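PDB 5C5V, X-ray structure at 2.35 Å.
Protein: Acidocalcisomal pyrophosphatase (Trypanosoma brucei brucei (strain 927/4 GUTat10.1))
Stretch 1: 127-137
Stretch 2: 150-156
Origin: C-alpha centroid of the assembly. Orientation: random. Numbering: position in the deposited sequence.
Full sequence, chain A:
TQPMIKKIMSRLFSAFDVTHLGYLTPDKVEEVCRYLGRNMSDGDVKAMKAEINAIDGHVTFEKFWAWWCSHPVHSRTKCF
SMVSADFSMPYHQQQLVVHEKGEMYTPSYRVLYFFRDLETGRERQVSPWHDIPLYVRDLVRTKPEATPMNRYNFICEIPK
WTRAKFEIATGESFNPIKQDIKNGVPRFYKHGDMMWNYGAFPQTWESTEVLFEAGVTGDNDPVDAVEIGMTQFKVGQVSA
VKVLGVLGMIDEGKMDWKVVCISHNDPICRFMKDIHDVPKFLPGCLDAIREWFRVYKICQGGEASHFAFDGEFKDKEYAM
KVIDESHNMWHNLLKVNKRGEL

Stretch 1 127-137: SPWHDIPLYVR
Stretch 2 (150-156) NRYNFIC

Contact between residues 127-137 and residues 150-156, of which 152-156 are strand, in acidocalcisomal pyrophosphatase, burying 535 Å² in total. The backbones meet after a weakly bonded helix at about 128-131 leads into an extended run broken at L134 (phi/psi -67/-49); Y135 (-91/131) and V136 (-88/106) then run antiparallel to R151 (-143/105), Y152 (-117/146) and N153 (-83/131). CA atoms lie 5.3 Å apart for L134 and N153, 4.9 Å for Y135 and Y152, and 5.4 Å for V136 and R151. Y135 and Y152 form a single beta bridge, flanked by two main-chain hydrogen bonds, N153 N to L134 O (2.9 Å, 162°) and V136 N to R151 O (2.9 Å, 170°). Y152 CA also lies 3.3 Å from L134 O, a CA-H...O contact with an angle of 136° at the hydrogen.

N153 (chi1 -88°, chi2 -37°) has its CA-to-CB bond toward the first stretch, and its ND2 donates to P133 O (2.9 Å, 156°), so main chain and side chain of one residue hold successive carbonyls.

Y135 and Y152, both m with chi2 -86° and -93°, have CA-to-CB bonds directed away, yet their rings converge obliquely, centroids 5.3 Å apart, planes at 45°, Y135 CE1 to Y152 CE1 3.5 Å. One water bridges the hydroxyls, its O 3.0 Å from Y135 OH and 2.6 Å from Y152 OH. L134 (t, p) CD1 lies at the edge of the Y152 ring, 3.8 Å from Y152 CD1.

The CA-to-CB bond of I155 (m, t) is directed toward the first stretch, and its CD1 lies 4.1 Å from both P128 CB and I132 CD1 (I132 m, t). V136 (t) packs its CB 3.5 Å from R151 CG (R151 t, t, m).

S127 (t) caps the helix, its OG accepting from H130 N (3.1 Å) and weakly from W129 N (3.1 Å), while S127 N donates to D131 OD2 (2.7 Å; D131 chi1 m).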

# COMPACT_ATOMS: atom_id res chain seq x y z
N SER A 127 -16.76 3.02 31.16
CA SER A 127 -17.62 2.34 30.21
C SER A 127 -17.10 2.52 28.79
O SER A 127 -16.90 3.65 28.36
CB SER A 127 -19.05 2.85 30.31
OG SER A 127 -19.79 2.40 29.19
N PRO A 128 -16.89 1.42 28.06
CA PRO A 128 -16.46 1.56 26.67
C PRO A 128 -17.50 2.34 25.86
O PRO A 128 -17.17 3.06 24.93
CB PRO A 128 -16.36 0.12 26.18
CG PRO A 128 -17.32 -0.62 27.04
CD PRO A 128 -17.19 0.02 28.39
N TRP A 129 -18.76 2.19 26.24
CA TRP A 129 -19.86 2.90 25.61
C TRP A 129 -19.84 4.41 25.93
O TRP A 129 -19.88 5.24 25.02
CB TRP A 129 -21.17 2.28 26.08
CG TRP A 129 -22.40 2.77 25.40
CD1 TRP A 129 -22.47 3.51 24.25
CD2 TRP A 129 -23.75 2.56 25.83
NE1 TRP A 129 -23.79 3.76 23.94
CE2 TRP A 129 -24.59 3.20 24.90
CE3 TRP A 129 -24.32 1.89 26.92
CZ2 TRP A 129 -25.98 3.19 25.03
CZ3 TRP A 129 -25.70 1.89 27.04
CH2 TRP A 129 -26.51 2.53 26.10
N HIS A 130 -19.77 4.77 27.20
CA HIS A 130 -19.93 6.17 27.56
C HIS A 130 -18.63 6.95 27.60
O HIS A 130 -18.63 8.14 27.32
CB HIS A 130 -20.64 6.31 28.90
CG HIS A 130 -21.93 5.55 28.97
ND1 HIS A 130 -22.92 5.69 28.02
CD2 HIS A 130 -22.38 4.63 29.86
CE1 HIS A 130 -23.93 4.89 28.33
NE2 HIS A 130 -23.62 4.23 29.43
N ASP A 131 -17.53 6.30 27.93
CA ASP A 131 -16.33 7.04 28.28
C ASP A 131 -15.26 7.10 27.19
O ASP A 131 -14.36 7.94 27.27
CB ASP A 131 -15.75 6.47 29.56
CG ASP A 131 -16.68 6.67 30.73
OD1 ASP A 131 -17.06 7.83 30.98
OD2 ASP A 131 -17.07 5.67 31.37
N ILE A 132 -15.35 6.24 26.19
CA ILE A 132 -14.47 6.36 25.03
C ILE A 132 -15.03 7.40 24.06
O ILE A 132 -16.18 7.30 23.66
CB ILE A 132 -14.30 5.02 24.29
CG1 ILE A 132 -13.64 4.00 25.21
CG2 ILE A 132 -13.46 5.21 23.04
CD1 ILE A 132 -13.55 2.61 24.60
N PRO A 133 -14.22 8.42 23.72
CA PRO A 133 -14.72 9.49 22.84
C PRO A 133 -15.12 8.92 21.49
O PRO A 133 -14.40 8.10 20.93
CB PRO A 133 -13.53 10.45 22.71
CG PRO A 133 -12.59 10.08 23.80
CD PRO A 133 -12.80 8.62 24.07
N LEU A 134 -16.27 9.34 20.98
CA LEU A 134 -16.71 8.98 19.65
C LEU A 134 -15.79 9.62 18.62
O LEU A 134 -15.29 8.95 17.71
CB LEU A 134 -18.16 9.43 19.43
CG LEU A 134 -18.73 9.33 18.01
CD1 LEU A 134 -18.62 7.90 17.48
CD2 LEU A 134 -20.18 9.80 18.02
N TYR A 135 -15.55 10.92 18.78
CA TYR A 135 -14.68 11.70 17.90
C TYR A 135 -13.25 11.71 18.41
O TYR A 135 -13.02 12.01 19.59
CB TYR A 135 -15.19 13.14 17.78
CG TYR A 135 -16.55 13.24 17.17
CD1 TYR A 135 -16.71 13.29 15.79
CD2 TYR A 135 -17.69 13.28 17.97
CE1 TYR A 135 -17.97 13.37 15.22
CE2 TYR A 135 -18.95 13.35 17.41
CZ TYR A 135 -19.08 13.40 16.03
OH TYR A 135 -20.32 13.48 15.46
N VAL A 136 -12.30 11.42 17.53
CA VAL A 136 -10.89 11.53 17.88
C VAL A 136 -10.42 12.95 17.60
O VAL A 136 -10.26 13.34 16.44
CB VAL A 136 -10.02 10.52 17.08
CG1 VAL A 136 -8.55 10.63 17.51
CG2 VAL A 136 -10.55 9.09 17.27
N ARG A 137 -10.23 13.72 18.65
CA ARG A 137 -9.92 15.14 18.51
C ARG A 137 -8.50 15.42 18.97
O ARG A 137 -8.18 15.25 20.14
CB ARG A 137 -10.90 15.99 19.34
CG ARG A 137 -12.37 15.85 18.96
CD ARG A 137 -13.30 16.24 20.13
NE ARG A 137 -13.20 17.65 20.51
CZ ARG A 137 -12.77 18.10 21.69
NH1 ARG A 137 -12.36 17.26 22.65
NH2 ARG A 137 -12.73 19.41 21.91
N ASN A 150 -12.64 13.21 10.01
CA ASN A 150 -13.27 11.91 9.84
C ASN A 150 -12.42 10.90 10.58
O ASN A 150 -11.73 10.09 9.97
CB ASN A 150 -13.40 11.53 8.36
CG ASN A 150 -14.27 10.26 8.14
OD1 ASN A 150 -14.59 9.53 9.07
ND2 ASN A 150 -14.61 10.01 6.89
N ARG A 151 -12.47 10.96 11.90
CA ARG A 151 -11.66 10.08 12.71
C ARG A 151 -12.49 9.69 13.92
O ARG A 151 -12.71 10.50 14.83
CB ARG A 151 -10.34 10.75 13.11
CG ARG A 151 -9.33 9.78 13.74
CD ARG A 151 -7.96 10.45 14.04
NE ARG A 151 -7.11 10.48 12.85
CZ ARG A 151 -6.20 9.55 12.52
NH1 ARG A 151 -5.96 8.49 13.30
NH2 ARG A 151 -5.50 9.71 11.40
N TYR A 152 -12.99 8.46 13.89
CA TYR A 152 -13.91 7.95 14.88
C TYR A 152 -13.32 6.78 15.65
O TYR A 152 -12.60 5.98 15.09
CB TYR A 152 -15.21 7.50 14.21
CG TYR A 152 -16.01 8.61 13.57
CD1 TYR A 152 -17.02 9.24 14.29
CD2 TYR A 152 -15.76 9.02 12.27
CE1 TYR A 152 -17.77 10.26 13.72
CE2 TYR A 152 -16.50 10.04 11.69
CZ TYR A 152 -17.50 10.66 12.42
OH TYR A 152 -18.25 11.68 11.87
N ASN A 153 -13.65 6.66 16.92
CA ASN A 153 -13.25 5.47 17.64
C ASN A 153 -14.22 4.33 17.39
O ASN A 153 -15.44 4.49 17.48
CB ASN A 153 -13.12 5.74 19.13
CG ASN A 153 -11.74 6.23 19.50
OD1 ASN A 153 -10.75 5.78 18.93
ND2 ASN A 153 -11.67 7.18 20.42
N PHE A 154 -13.66 3.17 17.05
CA PHE A 154 -14.42 1.97 16.75
C PHE A 154 -14.08 0.94 17.81
O PHE A 154 -12.91 0.64 18.05
CB PHE A 154 -14.08 1.46 15.34
CG PHE A 154 -14.52 0.03 15.05
CD1 PHE A 154 -15.83 -0.26 14.70
CD2 PHE A 154 -13.60 -1.01 15.06
CE1 PHE A 154 -16.23 -1.58 14.39
CE2 PHE A 154 -13.99 -2.33 14.76
CZ PHE A 154 -15.30 -2.62 14.43
N ILE A 155 -15.11 0.43 18.47
CA ILE A 155 -14.90 -0.65 19.42
C ILE A 155 -15.18 -1.97 18.75
O ILE A 155 -16.32 -2.25 18.37
CB ILE A 155 -15.80 -0.50 20.65
CG1 ILE A 155 -15.57 0.86 21.31
CG2 ILE A 155 -15.56 -1.65 21.63
CD1 ILE A 155 -16.67 1.27 22.26
N CYS A 156 -14.15 -2.79 18.60
CA CYS A 156 -14.34 -4.11 18.00
C CYS A 156 -14.91 -5.10 19.01
O CYS A 156 -14.28 -5.41 20.01
CB CYS A 156 -13.03 -4.65 17.42
SG CYS A 156 -13.20 -6.29 16.67
O HOH W 1 -20.60 12.32 12.70